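Local coordinates for protein soluble lytic transglycosylase B3 (Pseudomonas aeruginosa, PDB 5ANZ) that probably cleaves bacterial peptidoglycan as a multidomain, calcium-binding lytic transglycosylase taking part in cell-wall turnover, at residues P106-Q111 / S145-H150; A128-D133 / T238-K243; M202-F207 / G232-S237; T210-Y215 / G223-W228. All blocks are in the same frame, centred on the assembly; numbering follows the deposited sequence. Where two conformers were deposited one is given.

Contact 1. Residues P106-Q111 / S145-H150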
loop_
_atom_site.group_PDB
_atom_site.type_symbol
_atom_site.label_atom_id
_atom_site.label_comp_id
_atom_site.label_asym_id
_atom_site.label_seq_id
_atom_site.Cartn_x
_atom_site.Cartn_y
_atom_site.Cartn_z
ATOM N N PRO A 106 -11.668 -16.172 -1.091
ATOM C CA PRO A 106 -13.066 -16.116 -1.535
ATOM C C PRO A 106 -13.980 -15.449 -0.506
ATOM O O PRO A 106 -14.977 -14.853 -0.857
ATOM C CB PRO A 106 -13.439 -17.597 -1.717
ATOM C CG PRO A 106 -12.140 -18.266 -2.011
ATOM C CD PRO A 106 -11.098 -17.526 -1.211
ATOM N N LEU A 107 -13.647 -15.567 0.772
ATOM C CA LEU A 107 -14.468 -14.919 1.784
ATOM C C LEU A 107 -14.410 -13.386 1.648
ATOM O O LEU A 107 -15.432 -12.709 1.815
ATOM C CB LEU A 107 -14.028 -15.367 3.175
ATOM C CG LEU A 107 -14.176 -16.884 3.359
ATOM C CD1 LEU A 107 -13.434 -17.375 4.603
ATOM C CD2 LEU A 107 -15.655 -17.277 3.410
ATOM N N ARG A 108 -13.243 -12.841 1.315
ATOM C CA ARG A 108 -13.136 -11.391 1.133
ATOM C C ARG A 108 -13.813 -10.968 -0.168
ATOM O O ARG A 108 -14.424 -9.902 -0.244
ATOM C CB ARG A 108 -11.680 -10.912 1.143
ATOM C CG ARG A 108 -11.562 -9.375 0.993
ATOM C CD ARG A 108 -10.173 -8.813 1.366
ATOM N NE ARG A 108 -9.890 -8.974 2.795
ATOM C CZ ARG A 108 -9.127 -9.933 3.312
ATOM N NH1 ARG A 108 -8.541 -10.820 2.517
ATOM N NH2 ARG A 108 -8.949 -10.008 4.627
ATOM N N VAL A 109 -13.693 -11.788 -1.202
ATOM C CA VAL A 109 -14.365 -11.475 -2.465
ATOM C C VAL A 109 -15.870 -11.423 -2.245
ATOM O O VAL A 109 -16.542 -10.463 -2.632
ATOM C CB VAL A 109 -14.053 -12.523 -3.563
ATOM C CG1 VAL A 109 -14.842 -12.242 -4.843
ATOM C CG2 VAL A 109 -12.550 -12.590 -3.829
ATOM N N ARG A 110 -16.424 -12.456 -1.613
ATOM C CA ARG A 110 -17.865 -12.465 -1.457
ATOM C C ARG A 110 -18.331 -11.351 -0.520
ATOM O O ARG A 110 -19.399 -10.788 -0.744
ATOM C CB ARG A 110 -18.366 -13.825 -0.968
ATOM C CG ARG A 110 -18.010 -14.190 0.435
ATOM C CD ARG A 110 -18.609 -15.560 0.751
ATOM N NE ARG A 110 -18.611 -15.826 2.182
ATOM C CZ ARG A 110 -19.172 -16.888 2.740
ATOM N NH1 ARG A 110 -19.782 -17.789 1.985
ATOM N NH2 ARG A 110 -19.127 -17.040 4.055
ATOM N N GLN A 111 -17.534 -10.995 0.493
ATOM C CA GLN A 111 -17.958 -9.908 1.388
ATOM C C GLN A 111 -17.997 -8.585 0.616
ATOM O O GLN A 111 -18.892 -7.764 0.832
ATOM C CB GLN A 111 -17.035 -9.774 2.606
ATOM C CG GLN A 111 -17.257 -10.776 3.721
ATOM C CD GLN A 111 -16.276 -10.587 4.877
ATOM O OE1 GLN A 111 -15.183 -10.038 4.702
ATOM N NE2 GLN A 111 -16.667 -11.040 6.063
ATOM N N SER A 145 -9.290 -2.300 5.660
ATOM C CA SER A 145 -9.892 -2.613 6.964
ATOM C C SER A 145 -10.903 -3.751 6.916
ATOM O O SER A 145 -11.741 -3.867 7.806
ATOM C CB SER A 145 -10.574 -1.370 7.530
ATOM O OG SER A 145 -11.721 -1.015 6.769
ATOM N N ASN A 146 -10.844 -4.589 5.877
ATOM C CA ASN A 146 -11.855 -5.629 5.711
ATOM C C ASN A 146 -13.274 -5.047 5.732
ATOM O O ASN A 146 -14.157 -5.557 6.415
ATOM C CB ASN A 146 -11.712 -6.691 6.798
ATOM C CG ASN A 146 -12.248 -8.029 6.354
ATOM O OD1 ASN A 146 -12.144 -8.393 5.179
ATOM N ND2 ASN A 146 -12.844 -8.766 7.282
ATOM N N TYR A 147 -13.468 -3.970 4.979
ATOM C CA TYR A 147 -14.765 -3.308 4.837
ATOM C C TYR A 147 -15.262 -2.780 6.183
ATOM O O TYR A 147 -16.462 -2.800 6.466
ATOM C CB TYR A 147 -15.791 -4.257 4.215
ATOM C CG TYR A 147 -15.252 -5.036 3.025
ATOM C CD1 TYR A 147 -15.061 -4.425 1.797
ATOM C CD2 TYR A 147 -14.985 -6.397 3.124
ATOM C CE1 TYR A 147 -14.587 -5.128 0.710
ATOM C CE2 TYR A 147 -14.505 -7.116 2.032
ATOM C CZ TYR A 147 -14.308 -6.471 0.829
ATOM O OH TYR A 147 -13.838 -7.196 -0.229
ATOM N N GLY A 148 -14.311 -2.325 6.995
ATOM C CA GLY A 148 -14.621 -1.727 8.286
ATOM C C GLY A 148 -14.628 -2.652 9.489
ATOM O O GLY A 148 -14.901 -2.201 10.611
ATOM N N SER A 149 -14.346 -3.938 9.306
ATOM C CA SER A 149 -14.376 -4.852 10.447
ATOM C C SER A 149 -13.034 -4.944 11.187
ATOM O O SER A 149 -12.972 -5.466 12.299
ATOM C CB SER A 149 -14.808 -6.242 9.991
ATOM O OG SER A 149 -13.763 -6.884 9.296
ATOM N N HIS A 150 -11.961 -4.449 10.571
ATOM C CA HIS A 150 -10.634 -4.509 11.187
ATOM C C HIS A 150 -9.929 -3.173 11.024
ATOM O O HIS A 150 -9.105 -2.992 10.121
ATOM C CB HIS A 150 -9.811 -5.637 10.579
ATOM C CG HIS A 150 -10.251 -7.000 11.019
ATOM N ND1 HIS A 150 -11.444 -7.567 10.617
ATOM C CD2 HIS A 150 -9.668 -7.901 11.846
ATOM C CE1 HIS A 150 -11.570 -8.759 11.168
ATOM N NE2 HIS A 150 -10.507 -8.987 11.920
#
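Tyr147 and Arg108 carry the polar part of this contact, which joins helix 106-118 to the turn after helix 134-145 within the lysozyme-like transglycosylase domain. The phenol OH of Tyr147 donates to the main-chain O of Arg108 (2.8 Å), meeting it from above the carbonyl plane, while that oxygen lies at the edge of the ring. A second, weak hydrogen bond runs the other way: Arg108 NE to Asn146 OD1, 3.3 Å and bent to 135°. The guanidinium and amide planes are steeply inclined to each other. Arg108 NH1 is committed to Ala103 O in the preceding helix.

Carbon contacts accompany these bonds. Arg108 CG, anti to its backbone N (chi1 -178°), lies beside the phenol oxygen, 3.4 Å from Tyr147 OH, and Gln111 CB rests on carbon, 3.7 Å from Tyr147 CE2. Tyrosine suits the place because its long ring spans the gap and still ends in a donor; it also touches Phe343 of helix 330-343.

Within the turn, a type I' bend from Asn146 to Ser149, Asn146 ND2 donates to Ser149 OG at 2.9 Å. Asparagine tolerates the positive phi, and Gly148 relieves the strain that a side chain would bring. Gln111 OE1 comes to 3.5 Å from Asn146 OD1, two acceptors without a bond. The chemistry implies a junction held mainly by the phenol, with the amide-guanidinium pair a looser supplement.

Contact 2. Residues A128-D133 / T238-K243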
loop_
_atom_site.group_PDB
_atom_site.type_symbol
_atom_site.label_atom_id
_atom_site.label_comp_id
_atom_site.label_asym_id
_atom_site.label_seq_id
_atom_site.Cartn_x
_atom_site.Cartn_y
_atom_site.Cartn_z
ATOM N N ALA A 128 -20.160 8.327 -9.443
ATOM C CA ALA A 128 -20.548 9.388 -10.362
ATOM C C ALA A 128 -20.004 10.767 -9.978
ATOM O O ALA A 128 -19.653 11.557 -10.855
ATOM C CB ALA A 128 -22.071 9.441 -10.487
ATOM N N ARG A 129 -19.930 11.067 -8.684
ATOM C CA ARG A 129 -19.444 12.381 -8.261
ATOM C C ARG A 129 -17.919 12.536 -8.385
ATOM O O ARG A 129 -17.425 13.620 -8.700
ATOM C CB ARG A 129 -19.864 12.684 -6.820
ATOM C CG ARG A 129 -19.095 13.846 -6.225
ATOM C CD ARG A 129 -19.873 14.593 -5.162
ATOM N NE ARG A 129 -19.279 15.905 -4.907
ATOM C CZ ARG A 129 -19.662 16.729 -3.936
ATOM N NH1 ARG A 129 -20.643 16.380 -3.114
ATOM N NH2 ARG A 129 -19.060 17.901 -3.784
ATOM N N TYR A 130 -17.182 11.461 -8.142
ATOM C CA TYR A 130 -15.723 11.530 -8.125
ATOM C C TYR A 130 -15.101 10.902 -9.365
ATOM O O TYR A 130 -13.897 10.999 -9.563
ATOM C CB TYR A 130 -15.164 10.858 -6.863
ATOM C CG TYR A 130 -15.576 11.592 -5.611
ATOM C CD1 TYR A 130 -14.893 12.728 -5.200
ATOM C CD2 TYR A 130 -16.676 11.178 -4.864
ATOM C CE1 TYR A 130 -15.280 13.424 -4.078
ATOM C CE2 TYR A 130 -17.074 11.871 -3.734
ATOM C CZ TYR A 130 -16.367 12.991 -3.344
ATOM O OH TYR A 130 -16.747 13.709 -2.235
ATOM N N ALA A 131 -15.924 10.288 -10.211
ATOM C CA ALA A 131 -15.410 9.566 -11.373
ATOM C C ALA A 131 -14.366 8.536 -10.924
ATOM O O ALA A 131 -13.228 8.498 -11.434
ATOM C CB ALA A 131 -14.818 10.515 -12.391
ATOM N N VAL A 132 -14.775 7.691 -9.983
ATOM C CA VAL A 132 -13.940 6.587 -9.526
ATOM C C VAL A 132 -14.801 5.330 -9.484
ATOM O O VAL A 132 -15.907 5.358 -8.956
ATOM C CB VAL A 132 -13.332 6.836 -8.136
ATOM C CG1 VAL A 132 -12.531 5.631 -7.686
ATOM C CG2 VAL A 132 -12.431 8.084 -8.175
ATOM N N ASP A 133 -14.280 4.243 -10.039
ATOM C CA ASP A 133 -15.021 2.991 -10.126
ATOM C C ASP A 133 -15.339 2.422 -8.754
ATOM O O ASP A 133 -14.460 2.324 -7.897
ATOM C CB ASP A 133 -14.234 1.972 -10.951
ATOM C CG ASP A 133 -14.030 2.443 -12.380
ATOM O OD1 ASP A 133 -14.927 2.217 -13.211
ATOM O OD2 ASP A 133 -13.002 3.082 -12.666
ATOM N N THR A 238 -12.488 7.624 0.379
ATOM C CA THR A 238 -11.616 6.738 -0.377
ATOM C C THR A 238 -11.575 7.162 -1.835
ATOM O O THR A 238 -10.503 7.225 -2.444
ATOM C CB THR A 238 -12.096 5.295 -0.265
ATOM O OG1 THR A 238 -12.090 4.917 1.117
ATOM C CG2 THR A 238 -11.183 4.342 -1.072
ATOM N N ALA A 239 -12.748 7.454 -2.388
ATOM C CA ALA A 239 -12.852 7.842 -3.791
ATOM C C ALA A 239 -12.151 9.170 -4.038
ATOM O O ALA A 239 -11.466 9.349 -5.038
ATOM C CB ALA A 239 -14.323 7.937 -4.210
ATOM N N ASN A 240 -12.346 10.110 -3.124
ATOM C CA ASN A 240 -11.707 11.417 -3.245
ATOM C C ASN A 240 -10.171 11.284 -3.296
ATOM O O ASN A 240 -9.485 11.956 -4.081
ATOM C CB ASN A 240 -12.140 12.301 -2.069
ATOM C CG ASN A 240 -11.709 13.727 -2.239
ATOM O OD1 ASN A 240 -11.901 14.312 -3.292
ATOM N ND2 ASN A 240 -11.117 14.298 -1.204
ATOM N N TYR A 241 -9.628 10.409 -2.462
ATOM C CA TYR A 241 -8.183 10.186 -2.410
ATOM C C TYR A 241 -7.701 9.485 -3.692
ATOM O O TYR A 241 -6.673 9.863 -4.270
ATOM C CB TYR A 241 -7.810 9.372 -1.157
ATOM C CG TYR A 241 -6.315 9.217 -0.916
ATOM C CD1 TYR A 241 -5.586 8.215 -1.537
ATOM C CD2 TYR A 241 -5.643 10.073 -0.057
ATOM C CE1 TYR A 241 -4.227 8.074 -1.310
ATOM C CE2 TYR A 241 -4.287 9.942 0.170
ATOM C CZ TYR A 241 -3.586 8.941 -0.452
ATOM O OH TYR A 241 -2.236 8.807 -0.213
ATOM N N LEU A 242 -8.449 8.488 -4.162
ATOM C CA LEU A 242 -8.073 7.853 -5.430
ATOM C C LEU A 242 -8.112 8.838 -6.593
ATOM O O LEU A 242 -7.259 8.793 -7.491
ATOM C CB LEU A 242 -8.988 6.660 -5.739
ATOM C CG LEU A 242 -8.704 5.418 -4.894
ATOM C CD1 LEU A 242 -9.821 4.382 -5.138
ATOM C CD2 LEU A 242 -7.311 4.802 -5.199
ATOM N N LYS A 243 -9.104 9.723 -6.599
ATOM C CA LYS A 243 -9.230 10.661 -7.698
ATOM C C LYS A 243 -8.072 11.652 -7.640
ATOM O O LYS A 243 -7.489 11.982 -8.680
ATOM C CB LYS A 243 -10.587 11.387 -7.665
ATOM C CG LYS A 243 -10.825 12.384 -8.810
ATOM C CD LYS A 243 -10.927 11.660 -10.178
ATOM C CE LYS A 243 -11.115 12.657 -11.340
ATOM N NZ LYS A 243 -12.455 13.325 -11.341
#
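The ring of Tyr130 lies between two partners: the backbone N of Asn240 is over one face, toward the rim, and CG of its own neighbour Arg129 sits 3.7 Å above the opposite one. Near the rim, Asn240 OD1 approaches CE1 of Tyr130 to 3.6 Å, with the amide plane turned 59° from the ring; the other end of that amide, ND2, is spent on Tyr215 O. This is helix-to-helix-end packing in the lysozyme-like catalytic fold: the C-terminal end of helix 120-130 and the turn after it lie against helix 231-244.

Small residues set the spacing. Ala239 CB is 4.0 Å from Tyr130 CB, and because alanine is so short the backbones come close, Val132 and Ala239 being nearest in CA. Val132 then splits its branches: CG1, anti to the backbone N (chi1 177°), meets Leu242 CD1 at 3.9 Å, while CG2 touches the carbonyl O of Ala239 at 3.5 Å. A beta-branched residue fits this extended, buried position, where Val137 of helix 134-145 and Trp247 also pack on it. Ala131, with positive phi, breaks from the helical path of 120-130 and lets Val132 face helix 231-244.

Lys243 reaches across at the exposed side. Its chain bends at CD and again at NZ over the carbonyl of Tyr130, bringing CD to 3.1 Å from Tyr130 O, while NZ makes a weak 3.3 Å hydrogen bond to that same Tyr130 O.

Contact 3. Residues M202-F207 / G232-S237. With CA (calcium ion), chain B.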
loop_
_atom_site.group_PDB
_atom_site.type_symbol
_atom_site.label_atom_id
_atom_site.label_comp_id
_atom_site.label_asym_id
_atom_site.label_seq_id
_atom_site.Cartn_x
_atom_site.Cartn_y
_atom_site.Cartn_z
ATOM N N MET A 202 -6.212 5.475 10.500
ATOM C CA MET A 202 -7.464 5.608 11.250
ATOM C C MET A 202 -8.665 5.011 10.539
ATOM O O MET A 202 -8.834 5.159 9.326
ATOM C CB MET A 202 -7.757 7.083 11.540
ATOM C CG MET A 202 -6.602 7.816 12.146
ATOM S SD MET A 202 -7.089 9.505 12.575
ATOM C CE MET A 202 -7.658 10.131 11.008
ATOM N N GLY A 203 -9.524 4.363 11.306
ATOM C CA GLY A 203 -10.874 4.107 10.839
ATOM C C GLY A 203 -10.981 3.167 9.647
ATOM O O GLY A 203 -10.129 2.320 9.441
ATOM N N GLN A 204 -12.055 3.326 8.886
ATOM C CA GLN A 204 -12.361 2.376 7.829
ATOM C C GLN A 204 -11.441 2.568 6.648
ATOM O O GLN A 204 -11.156 1.610 5.922
ATOM C CB GLN A 204 -13.806 2.509 7.378
ATOM C CG GLN A 204 -14.788 2.337 8.530
ATOM C CD GLN A 204 -16.142 1.872 8.082
ATOM O OE1 GLN A 204 -16.275 1.212 7.055
ATOM N NE2 GLN A 204 -17.175 2.200 8.868
ATOM N N THR A 205 -10.974 3.799 6.463
ATOM C CA THR A 205 -10.116 4.113 5.324
ATOM C C THR A 205 -8.625 3.895 5.631
ATOM O O THR A 205 -7.793 3.860 4.720
ATOM C CB THR A 205 -10.313 5.574 4.896
ATOM O OG1 THR A 205 -10.022 6.414 6.016
ATOM C CG2 THR A 205 -11.756 5.811 4.459
ATOM N N GLN A 206 -8.290 3.807 6.917
ATOM C CA GLN A 206 -6.901 3.767 7.391
ATOM C C GLN A 206 -6.089 4.958 6.892
ATOM O O GLN A 206 -4.891 4.840 6.604
ATOM C CB GLN A 206 -6.240 2.444 7.000
ATOM C CG GLN A 206 -6.906 1.245 7.706
ATOM C CD GLN A 206 -6.536 1.154 9.182
ATOM O OE1 GLN A 206 -5.391 0.826 9.532
ATOM N NE2 GLN A 206 -7.496 1.451 10.052
ATOM N N PHE A 207 -6.748 6.118 6.833
ATOM C CA PHE A 207 -6.053 7.392 6.618
ATOM C C PHE A 207 -5.224 7.786 7.840
ATOM O O PHE A 207 -5.752 7.744 8.951
ATOM C CB PHE A 207 -7.045 8.529 6.396
ATOM C CG PHE A 207 -7.715 8.569 5.039
ATOM C CD1 PHE A 207 -7.372 7.697 4.017
ATOM C CD2 PHE A 207 -8.673 9.558 4.797
ATOM C CE1 PHE A 207 -7.996 7.803 2.766
ATOM C CE2 PHE A 207 -9.289 9.681 3.554
ATOM C CZ PHE A 207 -8.952 8.810 2.542
ATOM N N GLY A 232 -20.837 6.040 4.157
ATOM C CA GLY A 232 -20.890 7.082 3.140
ATOM C C GLY A 232 -19.643 7.953 3.173
ATOM O O GLY A 232 -18.969 8.133 2.150
ATOM N N ASP A 233 -19.330 8.497 4.342
ATOM C CA ASP A 233 -18.118 9.322 4.479
ATOM C C ASP A 233 -16.874 8.525 4.120
ATOM O O ASP A 233 -15.969 9.017 3.451
ATOM C CB ASP A 233 -17.953 9.864 5.904
ATOM C CG ASP A 233 -19.041 10.868 6.315
ATOM O OD1 ASP A 233 -19.882 11.321 5.490
ATOM O OD2 ASP A 233 -19.011 11.226 7.516
ATOM N N ALA A 234 -16.810 7.284 4.580
ATOM C CA ALA A 234 -15.636 6.455 4.304
ATOM C C ALA A 234 -15.456 6.199 2.814
ATOM O O ALA A 234 -14.358 6.337 2.292
ATOM C CB ALA A 234 -15.745 5.106 5.043
ATOM N N LEU A 235 -16.536 5.798 2.152
ATOM C CA LEU A 235 -16.466 5.470 0.731
ATOM C C LEU A 235 -16.158 6.726 -0.099
ATOM O O LEU A 235 -15.340 6.678 -1.014
ATOM C CB LEU A 235 -17.772 4.802 0.271
ATOM C CG LEU A 235 -18.042 3.430 0.924
ATOM C CD1 LEU A 235 -19.477 2.926 0.619
ATOM C CD2 LEU A 235 -16.983 2.416 0.485
ATOM N N ALA A 236 -16.795 7.838 0.235
ATOM C CA ALA A 236 -16.533 9.065 -0.511
ATOM C C ALA A 236 -15.103 9.531 -0.282
ATOM O O ALA A 236 -14.463 10.054 -1.212
ATOM C CB ALA A 236 -17.512 10.144 -0.112
ATOM N N SER A 237 -14.604 9.361 0.947
ATOM C CA SER A 237 -13.239 9.750 1.265
ATOM C C SER A 237 -12.243 8.926 0.463
ATOM O O SER A 237 -11.273 9.458 -0.078
ATOM C CB SER A 237 -12.956 9.602 2.771
ATOM O OG SER A 237 -13.797 10.455 3.526
HETATM CA CA CA B . -20.705 12.907 7.653
HETATM O O HOH W 1 -21.264 11.554 9.509
#
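Thr205 and Phe207 both press carbon atoms against main-chain oxygens of helix 231-244; the unusual feature is that carbons, not donors, meet the two carbonyls. Thr205 CG2 lies 3.4 Å from Ala234 O, and Phe207 CZ stands 3.6 Å from Ser237 O, which sits at the edge of the ring. Neither carbonyl receives a proton from the loop; that of Ala234 is taken by Thr238 OG1 of its own helix.

The remaining contacts are apolar. Gln204 CB meets Ala234 CB at 4.0 Å, and its amide turns off to Trp141, so the glutamine serves the helix by its stem alone. Ala234, with only a methyl group, lets the loop come close, and Ser237 offers CB to Phe207 CE2 at 3.8 Å. The hydroxyl of Thr205 is held between its backbone N and carbonyl carbon (chi1 58°), which turns CG2 to the helix. OG1 is left over one face of the Phe207 ring, toward its rim, and accepts a weak bond from Phe207 N.

Ser237 OG donates to Asp233 O at 2.6 Å, and Ser237 N reaches the same oxygen from the opposite face of its plane; the serine also accepts from Val217 N. Asp233 makes no contact with 202-207; its carboxylate binds calcium through OD2 at 2.4 Å and OD1 at 2.8 Å. With Asp218, Asp220, Asp222, Lys224 O and a water it completes seven coordinating atoms. While Ala234 and Ser237 pack on the loop beside saccharide-binding Tyr326, Asp233 is the last, bidentate ligand, consistent with a lengthened EF-hand-like calcium loop, as in Slt35-type enzymes.

Contact 4. Residues T210-Y215 / G223-W228. With CA (calcium ion), chain B.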
loop_
_atom_site.group_PDB
_atom_site.type_symbol
_atom_site.label_atom_id
_atom_site.label_comp_id
_atom_site.label_asym_id
_atom_site.label_seq_id
_atom_site.Cartn_x
_atom_site.Cartn_y
_atom_site.Cartn_z
ATOM N N THR A 210 -3.043 13.528 8.766
ATOM C CA THR A 210 -2.860 14.582 7.768
ATOM C C THR A 210 -3.587 14.220 6.454
ATOM O O THR A 210 -4.111 15.102 5.765
ATOM C CB THR A 210 -1.360 14.875 7.497
ATOM O OG1 THR A 210 -0.701 13.681 7.061
ATOM C CG2 THR A 210 -0.678 15.423 8.755
ATOM N N THR A 211 -3.653 12.930 6.110
ATOM C CA THR A 211 -4.412 12.534 4.933
ATOM C C THR A 211 -5.913 12.740 5.136
ATOM O O THR A 211 -6.625 13.205 4.245
ATOM C CB THR A 211 -4.136 11.049 4.565
ATOM O OG1 THR A 211 -2.749 10.911 4.242
ATOM C CG2 THR A 211 -5.000 10.611 3.393
ATOM N N HIS A 212 -6.404 12.412 6.327
ATOM C CA HIS A 212 -7.784 12.715 6.657
ATOM C C HIS A 212 -8.065 14.211 6.475
ATOM O O HIS A 212 -9.053 14.596 5.843
ATOM C CB HIS A 212 -8.099 12.294 8.101
ATOM C CG HIS A 212 -9.466 12.691 8.557
ATOM N ND1 HIS A 212 -10.542 11.830 8.520
ATOM C CD2 HIS A 212 -9.934 13.870 9.038
ATOM C CE1 HIS A 212 -11.614 12.462 8.964
ATOM N NE2 HIS A 212 -11.277 13.684 9.292
ATOM N N ASN A 213 -7.186 15.051 7.003
ATOM C CA ASN A 213 -7.460 16.478 6.992
ATOM C C ASN A 213 -7.445 17.089 5.589
ATOM O O ASN A 213 -8.071 18.126 5.366
ATOM C CB ASN A 213 -6.475 17.205 7.915
ATOM C CG ASN A 213 -6.832 17.038 9.384
ATOM O OD1 ASN A 213 -7.932 16.580 9.713
ATOM N ND2 ASN A 213 -5.925 17.437 10.274
ATOM N N GLN A 214 -6.759 16.441 4.648
ATOM C CA GLN A 214 -6.747 16.935 3.277
ATOM C C GLN A 214 -7.767 16.247 2.387
ATOM O O GLN A 214 -8.307 16.869 1.479
ATOM C CB GLN A 214 -5.359 16.793 2.648
ATOM C CG GLN A 214 -5.319 17.322 1.220
ATOM C CD GLN A 214 -3.913 17.492 0.677
ATOM O OE1 GLN A 214 -2.928 17.280 1.386
ATOM N NE2 GLN A 214 -3.816 17.882 -0.592
ATOM N N TYR A 215 -8.055 14.972 2.642
ATOM C CA TYR A 215 -8.880 14.227 1.676
ATOM C C TYR A 215 -10.172 13.612 2.202
ATOM O O TYR A 215 -10.995 13.183 1.412
ATOM C CB TYR A 215 -8.056 13.101 1.034
ATOM C CG TYR A 215 -6.878 13.635 0.274
ATOM C CD1 TYR A 215 -7.044 14.167 -0.993
ATOM C CD2 TYR A 215 -5.607 13.628 0.834
ATOM C CE1 TYR A 215 -5.950 14.685 -1.700
ATOM C CE2 TYR A 215 -4.518 14.137 0.142
ATOM C CZ TYR A 215 -4.698 14.653 -1.126
ATOM O OH TYR A 215 -3.616 15.164 -1.804
ATOM N N GLY A 223 -21.799 17.583 8.783
ATOM C CA GLY A 223 -20.693 18.389 9.275
ATOM C C GLY A 223 -19.534 17.583 9.822
ATOM O O GLY A 223 -18.503 18.128 10.206
ATOM N N LYS A 224 -19.703 16.269 9.858
ATOM C CA LYS A 224 -18.646 15.387 10.323
ATOM C C LYS A 224 -18.073 14.552 9.186
ATOM O O LYS A 224 -18.816 13.976 8.388
ATOM C CB LYS A 224 -19.172 14.459 11.423
ATOM C CG LYS A 224 -19.654 15.184 12.656
ATOM C CD LYS A 224 -19.902 14.218 13.796
ATOM C CE LYS A 224 -21.067 13.294 13.490
ATOM N NZ LYS A 224 -21.440 12.478 14.680
ATOM N N ARG A 225 -16.746 14.516 9.111
ATOM C CA ARG A 225 -16.046 13.598 8.212
ATOM C C ARG A 225 -15.734 12.335 9.006
ATOM O O ARG A 225 -14.627 12.147 9.487
ATOM C CB ARG A 225 -14.783 14.249 7.651
ATOM C CG ARG A 225 -15.095 15.511 6.858
ATOM C CD ARG A 225 -13.885 15.968 6.047
ATOM N NE ARG A 225 -12.942 16.738 6.853
ATOM C CZ ARG A 225 -11.735 17.120 6.440
ATOM N NH1 ARG A 225 -11.299 16.803 5.223
ATOM N NH2 ARG A 225 -10.959 17.828 7.250
ATOM N N ASP A 226 -16.745 11.489 9.151
ATOM C CA ASP A 226 -16.665 10.338 10.051
ATOM C C ASP A 226 -16.254 9.063 9.330
ATOM O O ASP A 226 -17.109 8.278 8.902
ATOM C CB ASP A 226 -18.010 10.141 10.736
ATOM C CG ASP A 226 -18.044 8.902 11.615
ATOM O OD1 ASP A 226 -16.962 8.389 11.969
ATOM O OD2 ASP A 226 -19.158 8.456 11.961
ATOM N N ILE A 227 -14.946 8.850 9.215
ATOM C CA ILE A 227 -14.442 7.676 8.513
ATOM C C ILE A 227 -14.413 6.467 9.440
ATOM O O ILE A 227 -13.917 5.418 9.055
ATOM C CB ILE A 227 -13.024 7.900 7.946
ATOM C CG1 ILE A 227 -12.054 8.248 9.073
ATOM C CG2 ILE A 227 -13.035 9.027 6.891
ATOM C CD1 ILE A 227 -10.576 8.294 8.620
ATOM N N TRP A 228 -14.945 6.624 10.652
ATOM C CA TRP A 228 -15.065 5.517 11.602
ATOM C C TRP A 228 -16.429 4.834 11.532
ATOM O O TRP A 228 -16.514 3.597 11.458
ATOM C CB TRP A 228 -14.804 6.029 13.035
ATOM C CG TRP A 228 -13.400 6.527 13.196
ATOM C CD1 TRP A 228 -12.327 5.813 13.651
ATOM C CD2 TRP A 228 -12.902 7.843 12.895
ATOM N NE1 TRP A 228 -11.205 6.587 13.639
ATOM C CE2 TRP A 228 -11.525 7.840 13.180
ATOM C CE3 TRP A 228 -13.491 9.013 12.402
ATOM C CZ2 TRP A 228 -10.715 8.962 12.991
ATOM C CZ3 TRP A 228 -12.679 10.137 12.202
ATOM C CH2 TRP A 228 -11.310 10.098 12.494
HETATM CA CA CA B . -20.705 12.907 7.653
HETATM O O HOH W 1 -21.264 11.554 9.509
#
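His212 and Arg225 are the closest backbone pair, yet their CA atoms stay 8.5 Å apart, so helix 209-215 and the irregular loop 223-228 meet through side chains reaching across. The His212 side chain, with CG anti to the backbone N (chi1 175°), brings its imidazole rim to the loop: CE1 lies 3.1 Å from Arg225 O, in the ring plane, and ND1 is 3.5 Å from Ile227 CD1, also at the edge. Trp228 adds its six-membered ring obliquely, the two planes at 43°. NE2 is bound by Asp188, whereas ND1, shut in by the isoleucine, is buried with no hydrogen-bond partner in the model. A flat, compact histidine suits a slot bordered by a carbonyl and aliphatic carbon.

Arg225 reaches the other way, its chain bending at NE. NH1 and NH2 both point at Asn213 O in the guanidinium plane, each through a weak bond of 3.5 Å, an uncertain pair because Arg225 has two conformers. A stronger partner of NH1 is Ala216 O. His212 NE2 lies over one guanidinium face, toward its rim.

The loop is tied down by an Asx turn, Asp226 OD1 accepting from Trp228 N, and by calcium, which Lys224 binds through its main-chain O at 2.3 Å. Since only the carbonyl is used, the lysine side chain can extend to solvent; the preceding Gly223 has the positive phi of a tight bend. Chemically, a positive guanidinium set among carbonyls at the helix C-terminus probably offsets their partial negative charge and couples that helix end to the calcium loop.

All four contacts belong to the lysozyme-like catalytic region of one chain. Contact 1 closes before contacts 3 and 4 open, whereas its segments alternate with those of contact 2. Contact 4 is nested within the loop closed by contact 3, and that within the loop of contact 2. Helix 231-244 serves contacts 2 and 3, whose centres are 12 Å apart. The centres of contacts 3 and 4 are 7 Å apart; the two share the calcium ion and are stitched by Gln204 N to Ile227 O. Contact 1 joins contact 3 through Ser145 OG and Gln204 O. The calcium loop, helix 209-215 and helix 231-244 thus pack together close to Tyr326 and Thr211, which bind N-acetylglucosamine.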